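Local coordinates for IPT/TIG domain-containing protein BACOVA_02650 (Bacteroides ovatus, PDB 5E7G) that binds xyloglucan at the bacterial cell surface and probably captures it there before the polysaccharide is transported into the periplasm for degradation, at residues A[118-123]-A[167-172]; A[133-138]-A[151-156]. All coordinates share one frame; numbering follows the deposited sequence.

In the fold
Contacts 1 and 2 belong to the same immunoglobulin-like IPT/TIG domain, and their centres lie about 9 Å apart. Contact 1 joins two inner strands of one four-stranded antiparallel sheet, 119-125 and 164-168; contact 2 ties the short outermost strand 151-152 of the other sheet to 130-136. Residues 153-156 then carry the chain over to the first sheet, where the Thr168 N to Asn155 O distance of 3.2 Å suggests a hydrogen bond. Contact 1 has a buried, wholly apolar inner face (Met120, Val122, Leu167) and exposed Gln119 outside. In contact 2 Val133, Leu135 and Ile153 are buried, one valine methyl lying over a tyrosine ring, but partly exposed Gln151 and Glu152 mark the sheet edge.

Contact 1. Residues A[118-123]-A[167-172]; sequences DQMTVI and LTAPAN
Asp118 opens the ladder by accepting the backbone N-H of Ala169 on its carbonyl oxygen (Ala169 N to Asp118 O 2.9 Å). Its carboxylate turns back along its own chain, where OD2 takes the amide N-H of Lys115. Gln119 pairs with Thr168 as an antiparallel non-hydrogen-bonded pair, their CA atoms 4.5 Å apart, and the CA-H of Gln119 leans on the carbonyl oxygen of Leu167. On this outer face the meeting is slight: Gln119 CG stays 4.2 Å from Thr168 CG2.

Met120 and Leu167 form the hydrogen-bonded pair, with Met120 N to Leu167 O at 3.0 Å and the return bond, Leu167 N to Met120 O, almost straight at 171° at the hydrogen. Two inner strands of an immunoglobulin-like IPT/TIG sandwich are joined here, and both side chains face its interior. With CG between the backbone N and the carbonyl carbon (chi1 81°), Met120 lies slantwise across Leu167, its CG 3.6 Å from Leu167 CD1. A bend at chi3 (79°) then carries the methyl CE of Met120 to Ala169 CB, 3.8 Å away, while CE also keeps touch with Leu167 CD1. Replacing Met120 with a serine would probably leave Leu167 CD1 and the Ala169 methyl without their shared apolar partner. Further along, Val122 sends CG2, the branch beside its backbone N, to Leu167 CD2, 3.7 Å away; its side chain also rests on Ile105 of strand 104-109.

Contact 2. Residues A[133-138]-A[151-156]; sequences VYLSTE and QEITNY
Leu135 and Gln151 make an antiparallel hydrogen-bonded pair, with Gln151 N to Leu135 O at 2.8 Å, and the ladder runs on through Tyr134 opposite Glu152 to a further bond from Ile153 N to Val133 O. This is the edge of the second sheet of the immunoglobulin-like IPT/TIG sandwich, from which residues 153-156 lead over to the opposing sheet.

Ile153 points at strand 130-136. Its CG1, anti to the carbonyl carbon (chi1 -61°), carries CD1 of Ile153 against Val133 CG1, 3.8 Å away, and against Leu135 CG, at 4.0 Å, while Leu167 of the other sheet also packs on this side chain. Leu135 meets Gln151 through their CB atoms, Leu135 CB lying 4.0 Å from Gln151 CB, and the amide chain runs on extended beyond CG. On the face that Tyr134 and Glu152 share, Glu152 bends at chi2 (76°), bringing its OE1 within 4.1 Å of Tyr134 CB; that oxygen is held in a salt bridge by Arg146. Val133 CG2 lies over one face of the Tyr156 ring in a CH-pi contact, 3.8 Å from the ring centroid and 14° off the normal, offset toward the rim and closest to CD2.

Contact 1. Residues A[118-123]-A[167-172]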
loop_
_atom_site.group_PDB
_atom_site.type_symbol
_atom_site.label_atom_id
_atom_site.label_comp_id
_atom_site.label_asym_id
_atom_site.label_seq_id
_atom_site.Cartn_x
_atom_site.Cartn_y
_atom_site.Cartn_z
ATOM N N ASP A 118 -10.727 24.463 2.717
ATOM C CA ASP A 118 -9.449 23.858 3.067
ATOM C C ASP A 118 -8.494 23.983 1.894
ATOM O O ASP A 118 -8.916 24.026 0.735
ATOM C CB ASP A 118 -9.614 22.386 3.458
ATOM C CG ASP A 118 -10.345 22.206 4.777
ATOM O OD1 ASP A 118 -10.527 23.201 5.510
ATOM O OD2 ASP A 118 -10.727 21.056 5.085
ATOM N N GLN A 119 -7.207 24.058 2.207
ATOM C CA GLN A 119 -6.174 24.097 1.186
ATOM C C GLN A 119 -5.718 22.686 0.833
ATOM O O GLN A 119 -5.527 21.843 1.714
ATOM C CB GLN A 119 -4.978 24.930 1.652
ATOM C CG GLN A 119 -4.767 26.216 0.855
ATOM C CD GLN A 119 -3.387 26.822 1.066
ATOM O OE1 GLN A 119 -2.453 26.142 1.494
ATOM N NE2 GLN A 119 -3.255 28.108 0.760
ATOM N N MET A 120 -5.566 22.443 -0.465
ATOM C CA MET A 120 -4.963 21.215 -0.974
ATOM C C MET A 120 -3.973 21.565 -2.087
ATOM O O MET A 120 -3.998 22.672 -2.618
ATOM C CB MET A 120 -6.035 20.256 -1.496
ATOM C CG MET A 120 -6.530 20.580 -2.886
ATOM S SD MET A 120 -7.971 19.609 -3.359
ATOM C CE MET A 120 -9.259 20.486 -2.487
ATOM N N THR A 121 -3.110 20.621 -2.446
ATOM C CA THR A 121 -2.076 20.890 -3.436
ATOM C C THR A 121 -2.063 19.830 -4.523
ATOM O O THR A 121 -1.866 18.643 -4.256
ATOM C CB THR A 121 -0.687 20.967 -2.782
ATOM O OG1 THR A 121 -0.714 21.911 -1.711
ATOM C CG2 THR A 121 0.361 21.397 -3.795
ATOM N N VAL A 122 -2.287 20.273 -5.756
ATOM C CA VAL A 122 -2.178 19.400 -6.913
ATOM C C VAL A 122 -0.710 19.304 -7.293
ATOM O O VAL A 122 -0.033 20.320 -7.432
ATOM C CB VAL A 122 -3.000 19.919 -8.109
ATOM C CG1 VAL A 122 -2.879 18.975 -9.291
ATOM C CG2 VAL A 122 -4.457 20.094 -7.715
ATOM N N ILE A 123 -0.221 18.079 -7.452
ATOM C CA ILE A 123 1.185 17.840 -7.766
ATOM C C ILE A 123 1.321 17.157 -9.116
ATOM O O ILE A 123 0.676 16.145 -9.379
ATOM C CB ILE A 123 1.855 16.988 -6.681
ATOM C CG1 ILE A 123 1.861 17.764 -5.360
ATOM C CG2 ILE A 123 3.277 16.611 -7.092
ATOM C CD1 ILE A 123 2.413 16.997 -4.183
ATOM N N LEU A 167 -4.491 25.316 -4.063
ATOM C CA LEU A 167 -5.843 25.824 -4.256
ATOM C C LEU A 167 -6.706 25.642 -3.000
ATOM O O LEU A 167 -6.340 24.906 -2.079
ATOM C CB LEU A 167 -6.490 25.135 -5.463
ATOM C CG LEU A 167 -6.703 23.623 -5.389
ATOM C CD1 LEU A 167 -8.036 23.287 -4.729
ATOM C CD2 LEU A 167 -6.629 22.998 -6.779
ATOM N N THR A 168 -7.844 26.334 -2.965
ATOM C CA THR A 168 -8.790 26.209 -1.862
ATOM C C THR A 168 -10.043 25.494 -2.359
ATOM O O THR A 168 -10.474 25.688 -3.499
ATOM C CB THR A 168 -9.162 27.589 -1.258
ATOM O OG1 THR A 168 -9.991 28.316 -2.173
ATOM C CG2 THR A 168 -7.902 28.395 -0.947
ATOM N N ALA A 169 -10.609 24.655 -1.497
ATOM C CA ALA A 169 -11.729 23.800 -1.869
ATOM C C ALA A 169 -13.039 24.585 -1.946
ATOM O O ALA A 169 -13.337 25.384 -1.058
ATOM C CB ALA A 169 -11.865 22.664 -0.875
ATOM N N PRO A 170 -13.840 24.340 -2.996
ATOM C CA PRO A 170 -15.118 25.046 -3.144
ATOM C C PRO A 170 -16.164 24.622 -2.113
ATOM O O PRO A 170 -15.964 23.637 -1.403
ATOM C CB PRO A 170 -15.569 24.661 -4.557
ATOM C CG PRO A 170 -14.929 23.351 -4.815
ATOM C CD PRO A 170 -13.613 23.379 -4.089
ATOM N N ALA A 171 -17.257 25.378 -2.030
ATOM C CA ALA A 171 -18.406 24.995 -1.215
ATOM C C ALA A 171 -19.159 23.875 -1.913
ATOM O O ALA A 171 -19.084 23.743 -3.135
ATOM C CB ALA A 171 -19.318 26.182 -0.981
ATOM N N ASN A 172 -19.879 23.069 -1.138
ATOM C CA ASN A 172 -20.685 21.994 -1.705
ATOM C C ASN A 172 -19.800 20.980 -2.437
ATOM O O ASN A 172 -20.083 20.596 -3.575
ATOM C CB ASN A 172 -21.741 22.580 -2.653
ATOM C CG ASN A 172 -22.893 21.629 -2.911
ATOM O OD1 ASN A 172 -23.437 21.025 -1.986
ATOM N ND2 ASN A 172 -23.272 21.490 -4.180
#

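Contact 2. Residues A[133-138]-A[151-156]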
loop_
_atom_site.group_PDB
_atom_site.type_symbol
_atom_site.label_atom_id
_atom_site.label_comp_id
_atom_site.label_asym_id
_atom_site.label_seq_id
_atom_site.Cartn_x
_atom_site.Cartn_y
_atom_site.Cartn_z
ATOM N N VAL A 133 -9.423 25.477 -13.344
ATOM C CA VAL A 133 -9.346 24.263 -12.539
ATOM C C VAL A 133 -10.734 23.930 -12.004
ATOM O O VAL A 133 -11.402 24.794 -11.437
ATOM C CB VAL A 133 -8.368 24.404 -11.361
ATOM C CG1 VAL A 133 -8.186 23.061 -10.670
ATOM C CG2 VAL A 133 -7.027 24.940 -11.839
ATOM N N TYR A 134 -11.166 22.684 -12.189
ATOM C CA TYR A 134 -12.506 22.285 -11.775
ATOM C C TYR A 134 -12.595 20.836 -11.301
ATOM O O TYR A 134 -11.773 19.988 -11.662
ATOM C CB TYR A 134 -13.498 22.512 -12.926
ATOM C CG TYR A 134 -13.306 21.635 -14.150
ATOM C CD1 TYR A 134 -13.845 20.358 -14.205
ATOM C CD2 TYR A 134 -12.623 22.101 -15.266
ATOM C CE1 TYR A 134 -13.689 19.562 -15.324
ATOM C CE2 TYR A 134 -12.466 21.311 -16.390
ATOM C CZ TYR A 134 -12.999 20.044 -16.414
ATOM O OH TYR A 134 -12.843 19.254 -17.531
ATOM N N LEU A 135 -13.603 20.583 -10.469
ATOM C CA LEU A 135 -13.962 19.241 -10.037
ATOM C C LEU A 135 -15.159 18.776 -10.849
ATOM O O LEU A 135 -16.012 19.586 -11.208
ATOM C CB LEU A 135 -14.296 19.217 -8.547
ATOM C CG LEU A 135 -13.226 19.760 -7.606
ATOM C CD1 LEU A 135 -13.779 19.875 -6.198
ATOM C CD2 LEU A 135 -12.001 18.858 -7.639
ATOM N N SER A 136 -15.227 17.483 -11.140
ATOM C CA SER A 136 -16.341 16.939 -11.909
ATOM C C SER A 136 -16.608 15.481 -11.556
ATOM O O SER A 136 -15.694 14.729 -11.221
ATOM C CB SER A 136 -16.068 17.069 -13.407
ATOM O OG SER A 136 -17.174 16.612 -14.170
ATOM N N THR A 137 -17.876 15.091 -11.649
ATOM C CA THR A 137 -18.294 13.730 -11.329
ATOM C C THR A 137 -17.847 12.750 -12.404
ATOM O O THR A 137 -17.743 11.547 -12.158
ATOM C CB THR A 137 -19.821 13.641 -11.179
ATOM O OG1 THR A 137 -20.444 13.957 -12.431
ATOM C CG2 THR A 137 -20.312 14.605 -10.109
ATOM N N GLU A 138 -17.590 13.276 -13.597
ATOM C CA GLU A 138 -17.156 12.468 -14.730
ATOM C C GLU A 138 -16.020 13.168 -15.477
ATOM O O GLU A 138 -15.762 14.355 -15.262
ATOM C CB GLU A 138 -18.337 12.190 -15.660
ATOM C CG GLU A 138 -19.148 13.426 -16.028
ATOM C CD GLU A 138 -20.510 13.085 -16.611
ATOM O OE1 GLU A 138 -21.219 12.244 -16.014
ATOM O OE2 GLU A 138 -20.871 13.659 -17.664
ATOM N N GLN A 151 -17.482 21.953 -10.998
ATOM C CA GLN A 151 -17.382 22.751 -9.787
ATOM C C GLN A 151 -16.121 23.611 -9.870
ATOM O O GLN A 151 -15.042 23.193 -9.451
ATOM C CB GLN A 151 -17.351 21.828 -8.568
ATOM C CG GLN A 151 -17.984 22.376 -7.317
ATOM C CD GLN A 151 -18.166 21.297 -6.267
ATOM O OE1 GLN A 151 -17.548 21.343 -5.205
ATOM N NE2 GLN A 151 -19.010 20.310 -6.566
ATOM N N GLU A 152 -16.261 24.805 -10.435
ATOM C CA GLU A 152 -15.115 25.666 -10.698
ATOM C C GLU A 152 -14.332 25.969 -9.426
ATOM O O GLU A 152 -14.913 26.300 -8.393
ATOM C CB GLU A 152 -15.568 26.978 -11.340
ATOM C CG GLU A 152 -14.525 27.620 -12.242
ATOM C CD GLU A 152 -14.396 26.927 -13.593
ATOM O OE1 GLU A 152 -15.242 26.066 -13.917
ATOM O OE2 GLU A 152 -13.443 27.245 -14.335
ATOM N N ILE A 153 -13.011 25.840 -9.511
ATOM C CA ILE A 153 -12.117 26.252 -8.436
ATOM C C ILE A 153 -11.552 27.615 -8.815
ATOM O O ILE A 153 -10.723 27.721 -9.718
ATOM C CB ILE A 153 -10.989 25.224 -8.199
ATOM C CG1 ILE A 153 -11.594 23.878 -7.787
ATOM C CG2 ILE A 153 -10.020 25.719 -7.122
ATOM C CD1 ILE A 153 -10.604 22.730 -7.721
ATOM N N THR A 154 -12.021 28.650 -8.124
ATOM C CA THR A 154 -11.717 30.037 -8.474
ATOM C C THR A 154 -10.392 30.510 -7.885
ATOM O O THR A 154 -9.673 31.298 -8.502
ATOM C CB THR A 154 -12.819 30.999 -7.978
ATOM O OG1 THR A 154 -12.697 31.177 -6.560
ATOM C CG2 THR A 154 -14.207 30.462 -8.313
ATOM N N ASN A 155 -10.097 30.047 -6.675
ATOM C CA ASN A 155 -8.867 30.412 -5.988
ATOM C C ASN A 155 -7.794 29.328 -6.120
ATOM O O ASN A 155 -7.852 28.297 -5.449
ATOM C CB ASN A 155 -9.155 30.690 -4.512
ATOM C CG ASN A 155 -7.943 31.224 -3.777
ATOM O OD1 ASN A 155 -6.995 31.708 -4.396
ATOM N ND2 ASN A 155 -7.966 31.140 -2.452
ATOM N N TYR A 156 -6.821 29.561 -6.997
ATOM C CA TYR A 156 -5.675 28.671 -7.118
ATOM C C TYR A 156 -4.438 29.475 -7.492
ATOM O O TYR A 156 -4.551 30.537 -8.099
ATOM C CB TYR A 156 -5.939 27.578 -8.157
ATOM C CG TYR A 156 -6.165 28.095 -9.564
ATOM C CD1 TYR A 156 -5.095 28.463 -10.372
ATOM C CD2 TYR A 156 -7.447 28.208 -10.089
ATOM C CE1 TYR A 156 -5.295 28.936 -11.654
ATOM C CE2 TYR A 156 -7.655 28.678 -11.377
ATOM C CZ TYR A 156 -6.574 29.041 -12.153
ATOM O OH TYR A 156 -6.770 29.509 -13.432
#